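Local coordinates for beta-galactosidase/beta-glucuronidase (Faecalibacterium prausnitzii L2-6, PDB 6MVF), which binds FMN and probably acts as a beta-glucuronidase of glycoside hydrolase family 2, releasing glucuronic acid from glucuronides, at residues 360-374 against 398-412. Residues are numbered along the deposited sequence; the frame is centred on the assembly and turned at random.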
loop_
_atom_site.group_PDB
_atom_site.type_symbol
_atom_site.label_atom_id
_atom_site.label_comp_id
_atom_site.label_asym_id
_atom_site.label_seq_id
_atom_site.Cartn_x
_atom_site.Cartn_y
_atom_site.Cartn_z
ATOM N N PHE A 360 -39.524 9.676 8.754
ATOM C CA PHE A 360 -40.901 10.023 9.119
ATOM C C PHE A 360 -40.986 11.549 9.220
ATOM O O PHE A 360 -40.847 12.150 10.290
ATOM C CB PHE A 360 -41.254 9.320 10.424
ATOM C CG PHE A 360 -42.696 9.406 10.804
ATOM C CD1 PHE A 360 -43.660 9.755 9.865
ATOM C CD2 PHE A 360 -43.088 9.152 12.127
ATOM C CE1 PHE A 360 -44.995 9.835 10.233
ATOM C CE2 PHE A 360 -44.414 9.235 12.508
ATOM C CZ PHE A 360 -45.372 9.574 11.566
ATOM N N ILE A 361 -41.196 12.200 8.075
ATOM C CA ILE A 361 -40.895 13.620 7.939
ATOM C C ILE A 361 -42.091 14.400 7.394
ATOM O O ILE A 361 -42.762 13.965 6.449
ATOM C CB ILE A 361 -39.650 13.823 7.044
ATOM C CG1 ILE A 361 -39.244 15.297 6.975
ATOM C CG2 ILE A 361 -39.872 13.249 5.665
ATOM C CD1 ILE A 361 -37.739 15.494 6.788
ATOM N N SER A 362 -42.356 15.557 8.016
ATOM C CA SER A 362 -43.158 16.661 7.478
ATOM C C SER A 362 -44.666 16.454 7.534
ATOM O O SER A 362 -45.372 17.264 8.141
ATOM C CB SER A 362 -42.780 16.968 6.032
ATOM O OG SER A 362 -41.692 17.860 5.966
ATOM N N VAL A 363 -45.163 15.406 6.876
ATOM C CA VAL A 363 -46.581 15.239 6.559
ATOM C C VAL A 363 -46.983 13.819 6.917
ATOM O O VAL A 363 -46.545 12.864 6.266
ATOM C CB VAL A 363 -46.879 15.507 5.078
ATOM C CG1 VAL A 363 -48.309 15.092 4.761
ATOM C CG2 VAL A 363 -46.610 16.972 4.714
ATOM N N PHE A 364 -47.833 13.675 7.924
ATOM C CA PHE A 364 -48.313 12.351 8.286
ATOM C C PHE A 364 -49.243 11.824 7.203
ATOM O O PHE A 364 -50.137 12.540 6.732
ATOM C CB PHE A 364 -49.034 12.392 9.629
ATOM C CG PHE A 364 -49.637 11.088 10.016
ATOM C CD1 PHE A 364 -48.846 10.076 10.543
ATOM C CD2 PHE A 364 -50.996 10.859 9.843
ATOM C CE1 PHE A 364 -49.400 8.862 10.901
ATOM C CE2 PHE A 364 -51.552 9.644 10.194
ATOM C CZ PHE A 364 -50.753 8.642 10.725
ATOM N N LYS A 365 -49.013 10.579 6.796
ATOM C CA LYS A 365 -49.843 9.865 5.832
ATOM C C LYS A 365 -50.683 8.822 6.566
ATOM O O LYS A 365 -50.131 7.935 7.232
ATOM C CB LYS A 365 -48.984 9.169 4.776
ATOM C CG LYS A 365 -48.317 10.045 3.765
ATOM C CD LYS A 365 -47.660 9.149 2.719
ATOM C CE LYS A 365 -47.068 9.954 1.592
ATOM N NZ LYS A 365 -46.355 9.054 0.661
ATOM N N SER A 366 -52.004 8.899 6.405
ATOM C CA SER A 366 -52.938 7.977 7.042
ATOM C C SER A 366 -52.923 6.607 6.366
ATOM O O SER A 366 -52.516 6.451 5.212
ATOM C CB SER A 366 -54.353 8.539 6.990
ATOM O OG SER A 366 -54.724 8.734 5.636
ATOM N N GLY A 367 -53.387 5.606 7.105
ATOM C CA GLY A 367 -53.461 4.261 6.572
ATOM C C GLY A 367 -52.664 3.220 7.331
ATOM O O GLY A 367 -51.743 3.556 8.083
ATOM N N LYS A 368 -53.022 1.944 7.140
ATOM C CA LYS A 368 -52.272 0.846 7.739
ATOM C C LYS A 368 -50.942 0.624 7.038
ATOM O O LYS A 368 -49.957 0.273 7.694
ATOM C CB LYS A 368 -53.081 -0.449 7.702
ATOM C CG LYS A 368 -52.366 -1.615 8.365
ATOM C CD LYS A 368 -53.199 -2.883 8.359
ATOM C CE LYS A 368 -53.475 -3.378 6.938
ATOM N NZ LYS A 368 -54.932 -3.665 6.716
ATOM N N ASP A 369 -50.889 0.829 5.718
ATOM C CA ASP A 369 -49.660 0.555 4.979
ATOM C C ASP A 369 -48.590 1.609 5.256
ATOM O O ASP A 369 -47.407 1.276 5.389
ATOM C CB ASP A 369 -49.971 0.438 3.484
ATOM C CG ASP A 369 -50.562 -0.931 3.123
ATOM O OD1 ASP A 369 -50.679 -1.782 4.031
ATOM O OD2 ASP A 369 -50.898 -1.162 1.941
ATOM N N ALA A 370 -48.983 2.879 5.376
ATOM C CA ALA A 370 -48.034 3.906 5.796
ATOM C C ALA A 370 -47.598 3.716 7.246
ATOM O O ALA A 370 -46.449 4.028 7.593
ATOM C CB ALA A 370 -48.637 5.305 5.610
ATOM N N HIS A 371 -48.505 3.243 8.110
ATOM C CA HIS A 371 -48.115 2.887 9.470
ATOM C C HIS A 371 -47.133 1.723 9.453
ATOM O O HIS A 371 -46.128 1.733 10.170
ATOM C CB HIS A 371 -49.353 2.547 10.318
ATOM C CG HIS A 371 -49.046 2.166 11.739
ATOM N ND1 HIS A 371 -48.948 0.853 12.156
ATOM C CD2 HIS A 371 -48.832 2.923 12.846
ATOM C CE1 HIS A 371 -48.680 0.815 13.453
ATOM N NE2 HIS A 371 -48.604 2.058 13.896
ATOM N N THR A 372 -47.394 0.723 8.616
ATOM C CA THR A 372 -46.491 -0.412 8.529
ATOM C C THR A 372 -45.122 0.003 7.989
ATOM O O THR A 372 -44.093 -0.445 8.507
ATOM C CB THR A 372 -47.129 -1.504 7.677
ATOM O OG1 THR A 372 -48.227 -2.059 8.410
ATOM C CG2 THR A 372 -46.112 -2.612 7.333
ATOM N N HIS A 373 -45.082 0.871 6.975
ATOM C CA HIS A 373 -43.795 1.377 6.503
ATOM C C HIS A 373 -42.974 1.968 7.648
ATOM O O HIS A 373 -41.802 1.619 7.831
ATOM C CB HIS A 373 -44.002 2.423 5.407
ATOM C CG HIS A 373 -42.736 3.086 4.947
ATOM N ND1 HIS A 373 -42.154 2.812 3.727
ATOM C CD2 HIS A 373 -41.959 4.035 5.528
ATOM C CE1 HIS A 373 -41.064 3.547 3.584
ATOM N NE2 HIS A 373 -40.925 4.300 4.662
ATOM N N VAL A 374 -43.574 2.869 8.432
ATOM C CA VAL A 374 -42.794 3.600 9.427
ATOM C C VAL A 374 -42.246 2.641 10.480
ATOM O O VAL A 374 -41.053 2.676 10.805
ATOM C CB VAL A 374 -43.632 4.742 10.036
ATOM C CG1 VAL A 374 -43.219 5.019 11.449
ATOM C CG2 VAL A 374 -43.495 6.028 9.202
ATOM N N ASN A 398 -39.257 14.058 12.192
ATOM C CA ASN A 398 -38.783 15.427 11.984
ATOM C C ASN A 398 -39.940 16.276 11.477
ATOM O O ASN A 398 -40.505 15.986 10.418
ATOM C CB ASN A 398 -37.618 15.482 10.984
ATOM C CG ASN A 398 -37.152 16.906 10.715
ATOM O OD1 ASN A 398 -36.565 17.550 11.593
ATOM N ND2 ASN A 398 -37.407 17.407 9.501
ATOM N N GLU A 399 -40.303 17.308 12.241
ATOM C CA GLU A 399 -41.229 18.343 11.770
ATOM C C GLU A 399 -42.551 17.754 11.280
ATOM O O GLU A 399 -43.151 18.250 10.323
ATOM C CB GLU A 399 -40.581 19.189 10.669
ATOM C CG GLU A 399 -39.463 20.067 11.148
ATOM C CD GLU A 399 -38.966 21.004 10.058
ATOM O OE1 GLU A 399 -39.348 20.788 8.883
ATOM O OE2 GLU A 399 -38.196 21.952 10.367
ATOM N N ILE A 400 -43.019 16.697 11.952
ATOM C CA ILE A 400 -44.184 15.956 11.482
ATOM C C ILE A 400 -45.483 16.787 11.516
ATOM O O ILE A 400 -46.472 16.417 10.865
ATOM C CB ILE A 400 -44.318 14.640 12.289
ATOM C CG1 ILE A 400 -45.125 13.611 11.493
ATOM C CG2 ILE A 400 -44.936 14.887 13.666
ATOM C CD1 ILE A 400 -44.706 13.491 10.022
ATOM N N LEU A 401 -45.502 17.919 12.223
ATOM C CA LEU A 401 -46.707 18.750 12.270
ATOM C C LEU A 401 -46.832 19.714 11.105
ATOM O O LEU A 401 -47.789 20.490 11.080
ATOM C CB LEU A 401 -46.769 19.574 13.555
ATOM C CG LEU A 401 -46.858 18.860 14.896
ATOM C CD1 LEU A 401 -47.161 19.876 15.971
ATOM C CD2 LEU A 401 -47.880 17.764 14.853
ATOM N N ILE A 402 -45.889 19.728 10.163
ATOM C CA ILE A 402 -46.035 20.628 9.026
ATOM C C ILE A 402 -47.337 20.340 8.293
ATOM O O ILE A 402 -48.018 21.260 7.827
ATOM C CB ILE A 402 -44.813 20.532 8.096
ATOM C CG1 ILE A 402 -43.689 21.439 8.602
ATOM C CG2 ILE A 402 -45.170 20.925 6.661
ATOM C CD1 ILE A 402 -42.341 21.130 7.957
ATOM N N GLY A 403 -47.729 19.067 8.231
ATOM C CA GLY A 403 -48.928 18.600 7.561
ATOM C C GLY A 403 -50.175 18.573 8.417
ATOM O O GLY A 403 -51.225 18.100 7.961
ATOM N N GLY A 404 -50.081 19.065 9.654
ATOM C CA GLY A 404 -51.200 19.123 10.570
ATOM C C GLY A 404 -51.269 17.955 11.531
ATOM O O GLY A 404 -51.017 16.806 11.141
ATOM N N ILE A 405 -51.621 18.237 12.793
ATOM C CA ILE A 405 -51.734 17.190 13.801
ATOM C C ILE A 405 -53.018 16.405 13.592
ATOM O O ILE A 405 -54.029 16.916 13.099
ATOM C CB ILE A 405 -51.671 17.770 15.227
ATOM C CG1 ILE A 405 -51.273 16.684 16.213
ATOM C CG2 ILE A 405 -53.011 18.353 15.651
ATOM C CD1 ILE A 405 -50.751 17.247 17.512
ATOM N N SER A 406 -52.966 15.136 13.956
ATOM C CA SER A 406 -54.165 14.328 14.024
ATOM C C SER A 406 -53.977 13.329 15.161
ATOM O O SER A 406 -52.881 13.171 15.706
ATOM C CB SER A 406 -54.459 13.658 12.671
ATOM O OG SER A 406 -53.634 12.529 12.427
ATOM N N GLN A 407 -55.076 12.688 15.551
ATOM C CA GLN A 407 -54.981 11.589 16.502
ATOM C C GLN A 407 -54.150 10.438 15.933
ATOM O O GLN A 407 -53.322 9.855 16.640
ATOM C CB GLN A 407 -56.388 11.120 16.882
ATOM C CG GLN A 407 -56.447 9.917 17.803
ATOM C CD GLN A 407 -55.711 10.154 19.093
ATOM O OE1 GLN A 407 -54.990 9.287 19.576
ATOM N NE2 GLN A 407 -55.880 11.334 19.659
ATOM N N GLU A 408 -54.356 10.103 14.652
ATOM C CA GLU A 408 -53.619 8.999 14.039
ATOM C C GLU A 408 -52.112 9.235 14.112
ATOM O O GLU A 408 -51.347 8.312 14.424
ATOM C CB GLU A 408 -54.066 8.822 12.586
ATOM C CG GLU A 408 -54.343 7.388 12.151
ATOM C CD GLU A 408 -54.679 7.285 10.653
ATOM O OE1 GLU A 408 -53.933 6.607 9.909
ATOM O OE2 GLU A 408 -55.683 7.895 10.216
ATOM N N LEU A 409 -51.677 10.472 13.837
ATOM C CA LEU A 409 -50.260 10.829 13.889
ATOM C C LEU A 409 -49.697 10.666 15.294
ATOM O O LEU A 409 -48.546 10.244 15.464
ATOM C CB LEU A 409 -50.068 12.273 13.401
ATOM C CG LEU A 409 -48.757 13.067 13.560
ATOM C CD1 LEU A 409 -48.875 14.353 12.774
ATOM C CD2 LEU A 409 -48.363 13.414 15.006
ATOM N N VAL A 410 -50.462 11.068 16.311
ATOM C CA VAL A 410 -49.967 10.996 17.680
ATOM C C VAL A 410 -49.802 9.541 18.110
ATOM O O VAL A 410 -48.818 9.181 18.768
ATOM C CB VAL A 410 -50.907 11.773 18.626
ATOM C CG1 VAL A 410 -50.505 11.554 20.069
ATOM C CG2 VAL A 410 -50.913 13.261 18.292
ATOM N N ASP A 411 -50.762 8.682 17.747
ATOM C CA ASP A 411 -50.688 7.277 18.134
ATOM C C ASP A 411 -49.478 6.613 17.518
ATOM O O ASP A 411 -48.865 5.730 18.126
ATOM C CB ASP A 411 -51.955 6.537 17.712
ATOM C CG ASP A 411 -53.171 6.979 18.492
ATOM O OD1 ASP A 411 -52.983 7.639 19.539
ATOM O OD2 ASP A 411 -54.304 6.669 18.062
ATOM N N THR A 412 -49.129 7.015 16.299
ATOM C CA THR A 412 -47.953 6.455 15.655
ATOM C C THR A 412 -46.693 6.822 16.433
ATOM O O THR A 412 -45.775 6.005 16.562
ATOM C CB THR A 412 -47.890 6.926 14.198
ATOM O OG1 THR A 412 -49.055 6.459 13.507
ATOM C CG2 THR A 412 -46.640 6.396 13.496
HETATM O O HOH W 1 -39.266 18.623 6.985
HETATM O O HOH W 2 -48.500 15.865 9.285
#
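A bridging water takes the N-H of Phe-364 (N to water O 2.7 Å) and donates to the carbonyls of Ile-400 and, over a longer reach, Gly-404, linking the two loops through their backbones. Further back, Asn-398 and Ile-361 form a single parallel bridge: Asn-398 N donates to Phe-360 O at 3.1 Å, while Asn-398 O accepts from Ser-362 N. Gly-403 N then closes on Ser-362 O at 3.0 Å. In the TIM barrel, this bridge joins the end of strand 391-398 to the loop after its parallel neighbour 353-357; from there each chain runs on to its helix, 407-423 or 368-385. The Phe-360 ring has Ile-400 CG1 over one face and Val-374 CG2, from helix 368-385, over the other, both toward the rim. Phe-364, its CG trans to the backbone N (chi1 176°), lays one face over Leu-409, whose CB sits 3.9 Å from the ring centroid, a CH-pi contact; Glu-408 CB lies 3.6 Å from Phe-364 CE2. Putting an alanine at Phe-364 would probably open a gap over Leu-409 and leave Glu-408 CB without its aromatic neighbour. The Glu-408 carboxylate stands almost perpendicular to that ring; its OE1 uses the syn lone pair to accept from Gly-367 N (3.0 Å, 163° at the hydrogen), the N-cap residue of helix 368-385.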